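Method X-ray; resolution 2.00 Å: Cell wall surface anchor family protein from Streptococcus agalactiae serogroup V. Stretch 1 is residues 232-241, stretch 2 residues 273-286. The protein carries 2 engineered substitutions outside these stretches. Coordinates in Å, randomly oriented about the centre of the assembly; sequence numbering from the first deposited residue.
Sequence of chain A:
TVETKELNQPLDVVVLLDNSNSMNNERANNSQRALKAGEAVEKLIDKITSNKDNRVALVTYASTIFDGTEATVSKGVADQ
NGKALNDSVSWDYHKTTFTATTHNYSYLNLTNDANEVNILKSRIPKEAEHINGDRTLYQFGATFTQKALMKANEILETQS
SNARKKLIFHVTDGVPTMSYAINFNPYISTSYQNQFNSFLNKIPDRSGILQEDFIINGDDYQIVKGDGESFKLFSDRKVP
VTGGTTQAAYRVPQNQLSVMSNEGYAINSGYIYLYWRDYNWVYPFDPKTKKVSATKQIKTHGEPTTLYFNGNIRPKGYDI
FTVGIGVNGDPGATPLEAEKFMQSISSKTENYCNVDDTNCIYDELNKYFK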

# COMPACT_ATOMS: atom_id res chain seq x y z
N LYS A 232 7.58 -8.05 -1.35
CA LYS A 232 8.97 -8.07 -0.92
C LYS A 232 9.77 -6.89 -1.43
O LYS A 232 9.49 -6.37 -2.49
N LEU A 233 10.77 -6.47 -0.65
CA LEU A 233 11.82 -5.61 -1.17
C LEU A 233 12.95 -6.53 -1.60
O LEU A 233 13.12 -7.62 -1.01
N PHE A 234 13.73 -6.11 -2.59
CA PHE A 234 14.66 -7.05 -3.26
C PHE A 234 16.07 -6.97 -2.71
O PHE A 234 16.63 -5.89 -2.60
N SER A 235 16.62 -8.12 -2.36
CA SER A 235 18.03 -8.18 -1.95
C SER A 235 18.96 -8.18 -3.17
O SER A 235 20.05 -7.60 -3.12
N ASP A 236 18.51 -8.81 -4.25
CA ASP A 236 19.24 -8.81 -5.51
C ASP A 236 18.69 -7.61 -6.29
O ASP A 236 17.51 -7.55 -6.62
N ARG A 237 19.53 -6.63 -6.56
CA ARG A 237 19.07 -5.39 -7.17
C ARG A 237 19.00 -5.46 -8.70
O ARG A 237 18.45 -4.54 -9.35
N LYS A 238 19.53 -6.55 -9.27
CA LYS A 238 19.55 -6.75 -10.72
C LYS A 238 18.24 -7.36 -11.19
O LYS A 238 17.73 -8.30 -10.55
N VAL A 239 17.69 -6.82 -12.27
CA VAL A 239 16.49 -7.36 -12.90
C VAL A 239 16.90 -8.55 -13.72
O VAL A 239 17.76 -8.42 -14.56
N PRO A 240 16.30 -9.73 -13.46
CA PRO A 240 16.63 -10.93 -14.24
C PRO A 240 15.76 -11.06 -15.49
O PRO A 240 14.68 -10.49 -15.57
N VAL A 241 16.25 -11.82 -16.48
CA VAL A 241 15.43 -12.14 -17.64
C VAL A 241 14.34 -13.06 -17.14
O VAL A 241 14.61 -13.96 -16.35
N TYR A 273 22.32 -2.22 -18.70
CA TYR A 273 21.95 -3.32 -17.82
C TYR A 273 21.00 -2.78 -16.76
O TYR A 273 21.23 -1.68 -16.23
N LEU A 274 19.94 -3.54 -16.50
CA LEU A 274 18.78 -3.09 -15.73
C LEU A 274 18.80 -3.52 -14.26
O LEU A 274 19.14 -4.66 -13.93
N TYR A 275 18.46 -2.56 -13.40
CA TYR A 275 18.33 -2.75 -11.96
C TYR A 275 16.95 -2.25 -11.55
O TYR A 275 16.38 -1.33 -12.18
N TRP A 276 16.42 -2.84 -10.49
CA TRP A 276 15.23 -2.33 -9.86
C TRP A 276 15.59 -0.93 -9.37
O TRP A 276 16.72 -0.69 -8.95
N ARG A 277 14.65 0.01 -9.44
CA ARG A 277 14.90 1.34 -8.86
C ARG A 277 15.05 1.15 -7.35
O ARG A 277 14.45 0.21 -6.77
N ASP A 278 15.87 1.99 -6.71
CA ASP A 278 16.33 1.74 -5.34
C ASP A 278 15.26 1.79 -4.25
O ASP A 278 15.48 1.32 -3.12
N TYR A 279 14.08 2.32 -4.59
CA TYR A 279 12.95 2.24 -3.69
C TYR A 279 12.34 0.82 -3.64
O TYR A 279 11.50 0.54 -2.81
N ASN A 280 12.81 -0.08 -4.50
CA ASN A 280 12.43 -1.49 -4.39
C ASN A 280 13.41 -2.40 -3.65
O ASN A 280 13.14 -3.60 -3.53
N TRP A 281 14.52 -1.84 -3.18
CA TRP A 281 15.63 -2.59 -2.60
C TRP A 281 15.41 -2.88 -1.12
O TRP A 281 14.76 -2.12 -0.41
N VAL A 282 16.02 -3.95 -0.63
CA VAL A 282 16.13 -4.10 0.83
C VAL A 282 16.83 -2.84 1.34
O VAL A 282 17.74 -2.33 0.68
N TYR A 283 16.36 -2.30 2.46
CA TYR A 283 16.99 -1.12 3.02
C TYR A 283 16.97 -1.23 4.56
O TYR A 283 16.27 -2.07 5.11
N PRO A 284 17.72 -0.37 5.24
CA PRO A 284 18.53 0.74 4.74
C PRO A 284 19.81 0.29 4.03
O PRO A 284 20.24 -0.86 4.19
N PHE A 285 20.35 1.19 3.21
CA PHE A 285 21.65 1.05 2.56
C PHE A 285 22.33 2.44 2.55
O PHE A 285 21.63 3.47 2.51
N ASP A 286 23.65 2.47 2.60
CA ASP A 286 24.43 3.70 2.58
C ASP A 286 24.13 4.42 1.29
O ASP A 286 24.29 3.85 0.22

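Side-chain packing between stretch 1 (232-241) and stretch 2 (273-286), which together bury 932 Å². Two isolated backbone bridges fix the register. At one, Phe234 N donates to Asn280 O (2.7 Å) and Val282 N to Phe234 O (2.8 Å); at the other, Trp276 N donates to Arg237 O (2.9 Å) and Val239 N to Leu274 O (3.1 Å). Arg237, Trp276, Phe234 and Leu233 are the most heavily covered residues.

Trp276 (chi1 m, -60°; chi2 115°) starts sideways from its CA, but its indole ends nearer stretch 1 and is sandwiched there. Phe234 (m, chi2 -62°) covers one face in a face-to-face stack, its ring centroid 4.4 Å from that of the five-membered ring of Trp276 and the planes at 24°. Val239, with chi1 t, covers the opposite face: its CG2 sits 3.9 Å from the centroid of the Trp276 six-membered ring, a CH-pi contact, while its CB meets Leu274 CB at 4.1 Å.

Arg237 (m, t, t, chi4 179°) is extended beyond CB, which carries its guanidinium across Trp281. The group lies flat on the indole, centres 4.0 Å apart and planes at 9°, and Arg237 CD stands 3.5 Å from the centroid of the Trp281 six-membered ring, almost on the ring normal. The CA-to-CB bond of Trp281 (m, chi2 5°) points away from stretch 1, yet its ring swings back to meet the arginine; its NE1 donates to Trp276 O at 2.9 Å, tying the indole to its own stretch in this orientation. Phe285 (p, chi2 82°) brings CB within 3.8 Å of Arg237 NH2, but Arg237 CZ is 5.7 Å from its ring centroid, at most a weak cation-pi attraction. Water 2 joins the stretches, accepting from Arg237 NH2 (2.8 Å) and donating to Val282 O (2.7 Å).

Leu233 (m, t) points toward stretch 2 and is buried. Its CD2 reaches Trp281 O (3.5 Å), and its CD1 meets the edge of the Tyr283 ring at CE1 (3.8 Å). Val282, with chi1 t, places CG2 4.3 Å from Leu233 CB and 4.0 Å from Ser235 CB.

The CA-to-CB bond of Lys238 (m, t, t, t) points away from stretch 2, but its CG still touches Tyr275 CE2 at 3.8 Å. That of Asp236, chi1 t, also points away, and Asp236 OD1 accepts from Lys238 N (3.1 Å), a bond within stretch 1 that spans Arg237. Water 1 bridges the stretches, its O hydrogen-bonded to Lys232 O (2.8 Å) and Asn280 OD1 (3.0 Å).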

# COMPACT_ATOMS: atom_id res chain seq x y z
CB LYS A 232 9.67 -9.38 -1.38
CG LYS A 232 9.25 -10.63 -0.58
CD LYS A 232 10.06 -11.89 -1.00
CE LYS A 232 9.40 -12.69 -2.15
NZ LYS A 232 9.37 -11.97 -3.48
CB LEU A 233 12.29 -4.64 -0.09
CG LEU A 233 11.27 -3.54 0.25
CD1 LEU A 233 11.50 -2.97 1.63
CD2 LEU A 233 11.25 -2.41 -0.84
CB PHE A 234 14.63 -6.86 -4.80
CG PHE A 234 13.25 -7.02 -5.39
CD1 PHE A 234 12.58 -8.23 -5.29
CD2 PHE A 234 12.61 -5.96 -6.01
CE1 PHE A 234 11.28 -8.38 -5.84
CE2 PHE A 234 11.32 -6.10 -6.56
CZ PHE A 234 10.67 -7.30 -6.48
CB SER A 235 18.32 -9.36 -1.00
OG SER A 235 17.75 -10.56 -1.51
CB ASP A 236 19.04 -10.15 -6.23
CG ASP A 236 19.79 -10.26 -7.59
OD1 ASP A 236 20.45 -9.29 -8.07
OD2 ASP A 236 19.73 -11.36 -8.17
CB ARG A 237 19.99 -4.25 -6.75
CG ARG A 237 20.08 -4.10 -5.27
CD ARG A 237 21.29 -3.35 -4.87
NE ARG A 237 21.28 -3.05 -3.45
CZ ARG A 237 22.24 -2.41 -2.80
NH1 ARG A 237 23.31 -1.98 -3.45
NH2 ARG A 237 22.12 -2.17 -1.50
CB LYS A 238 20.71 -7.65 -11.13
CG LYS A 238 22.04 -7.09 -10.69
CD LYS A 238 23.17 -8.10 -10.75
CE LYS A 238 24.47 -7.39 -10.35
NZ LYS A 238 25.60 -8.35 -10.18
CB VAL A 239 15.83 -6.34 -13.86
CG1 VAL A 239 14.57 -6.95 -14.54
CG2 VAL A 239 15.49 -5.09 -13.12
CB PRO A 240 16.30 -12.08 -13.27
CG PRO A 240 15.19 -11.55 -12.42
CD PRO A 240 15.39 -10.03 -12.33
CB VAL A 241 16.24 -12.79 -18.80
CG1 VAL A 241 17.35 -11.82 -19.29
CG2 VAL A 241 16.83 -14.17 -18.38
CB TYR A 273 23.20 -3.99 -17.23
CG TYR A 273 23.87 -4.82 -18.29
CD1 TYR A 273 24.77 -4.24 -19.22
CD2 TYR A 273 23.55 -6.18 -18.44
CE1 TYR A 273 25.37 -5.01 -20.24
CE2 TYR A 273 24.13 -6.95 -19.45
CZ TYR A 273 25.04 -6.36 -20.35
OH TYR A 273 25.61 -7.14 -21.34
CB LEU A 274 17.49 -3.57 -16.41
CG LEU A 274 17.33 -3.07 -17.87
CD1 LEU A 274 16.13 -3.68 -18.48
CD2 LEU A 274 17.27 -1.52 -17.98
CB TYR A 275 19.40 -1.93 -11.19
CG TYR A 275 20.83 -2.33 -11.51
CD1 TYR A 275 21.40 -2.03 -12.74
CD2 TYR A 275 21.61 -3.00 -10.58
CE1 TYR A 275 22.68 -2.40 -13.06
CE2 TYR A 275 22.93 -3.38 -10.89
CZ TYR A 275 23.44 -3.07 -12.13
OH TYR A 275 24.70 -3.42 -12.46
CB TRP A 276 14.87 -3.21 -8.67
CG TRP A 276 14.60 -4.64 -9.05
CD1 TRP A 276 15.32 -5.74 -8.70
CD2 TRP A 276 13.52 -5.11 -9.86
NE1 TRP A 276 14.76 -6.87 -9.24
CE2 TRP A 276 13.65 -6.51 -9.95
CE3 TRP A 276 12.45 -4.48 -10.51
CZ2 TRP A 276 12.74 -7.29 -10.66
CZ3 TRP A 276 11.55 -5.26 -11.22
CH2 TRP A 276 11.70 -6.65 -11.28
CB ARG A 277 13.75 2.28 -9.20
CG ARG A 277 13.61 2.56 -10.68
CD ARG A 277 12.54 3.63 -10.94
NE ARG A 277 13.00 4.91 -10.47
CZ ARG A 277 12.39 6.09 -10.64
NH1 ARG A 277 11.27 6.20 -11.32
NH2 ARG A 277 12.95 7.17 -10.14
CB ASP A 278 17.57 2.57 -4.98
CG ASP A 278 17.30 4.08 -4.89
OD1 ASP A 278 16.20 4.50 -4.48
OD2 ASP A 278 18.21 4.85 -5.22
CB TYR A 279 11.89 3.32 -3.99
CG TYR A 279 11.37 3.37 -5.40
CD1 TYR A 279 11.60 4.49 -6.21
CD2 TYR A 279 10.63 2.32 -5.93
CE1 TYR A 279 11.11 4.55 -7.51
CE2 TYR A 279 10.14 2.37 -7.20
CZ TYR A 279 10.38 3.50 -7.99
OH TYR A 279 9.88 3.52 -9.29
CB ASN A 280 12.14 -2.08 -5.78
CG ASN A 280 10.76 -1.70 -6.28
OD1 ASN A 280 9.77 -1.79 -5.53
ND2 ASN A 280 10.67 -1.29 -7.55
CB TRP A 281 16.92 -1.75 -2.66
CG TRP A 281 17.49 -1.49 -4.04
CD1 TRP A 281 16.94 -1.83 -5.26
CD2 TRP A 281 18.70 -0.76 -4.35
NE1 TRP A 281 17.75 -1.41 -6.29
CE2 TRP A 281 18.82 -0.74 -5.76
CE3 TRP A 281 19.69 -0.15 -3.57
CZ2 TRP A 281 19.90 -0.13 -6.41
CZ3 TRP A 281 20.76 0.47 -4.21
CH2 TRP A 281 20.87 0.46 -5.63
CB VAL A 282 16.90 -5.39 1.20
CG1 VAL A 282 17.22 -5.43 2.69
CG2 VAL A 282 16.07 -6.58 0.83
CB TYR A 283 16.30 0.17 2.52
CG TYR A 283 15.02 0.47 3.27
CD1 TYR A 283 13.83 -0.19 2.94
CD2 TYR A 283 14.99 1.39 4.31
CE1 TYR A 283 12.65 0.06 3.63
CE2 TYR A 283 13.81 1.65 5.03
CZ TYR A 283 12.65 0.98 4.68
OH TYR A 283 11.51 1.23 5.36
CB PRO A 284 18.87 1.52 6.01
CG PRO A 284 18.89 0.43 7.08
CD PRO A 284 17.93 -0.61 6.69
CB PHE A 285 21.48 0.50 1.13
CG PHE A 285 20.56 1.34 0.25
CD1 PHE A 285 21.03 2.48 -0.39
CD2 PHE A 285 19.22 0.98 0.08
CE1 PHE A 285 20.17 3.27 -1.17
CE2 PHE A 285 18.37 1.75 -0.73
CZ PHE A 285 18.85 2.89 -1.36
CB ASP A 286 25.93 3.40 2.66
CG ASP A 286 26.79 4.66 2.79
OD1 ASP A 286 27.55 4.73 3.77
OD2 ASP A 286 26.72 5.58 1.94
O HOH W 1 8.88 -3.78 -3.45
O HOH W 2 19.61 -3.36 -0.97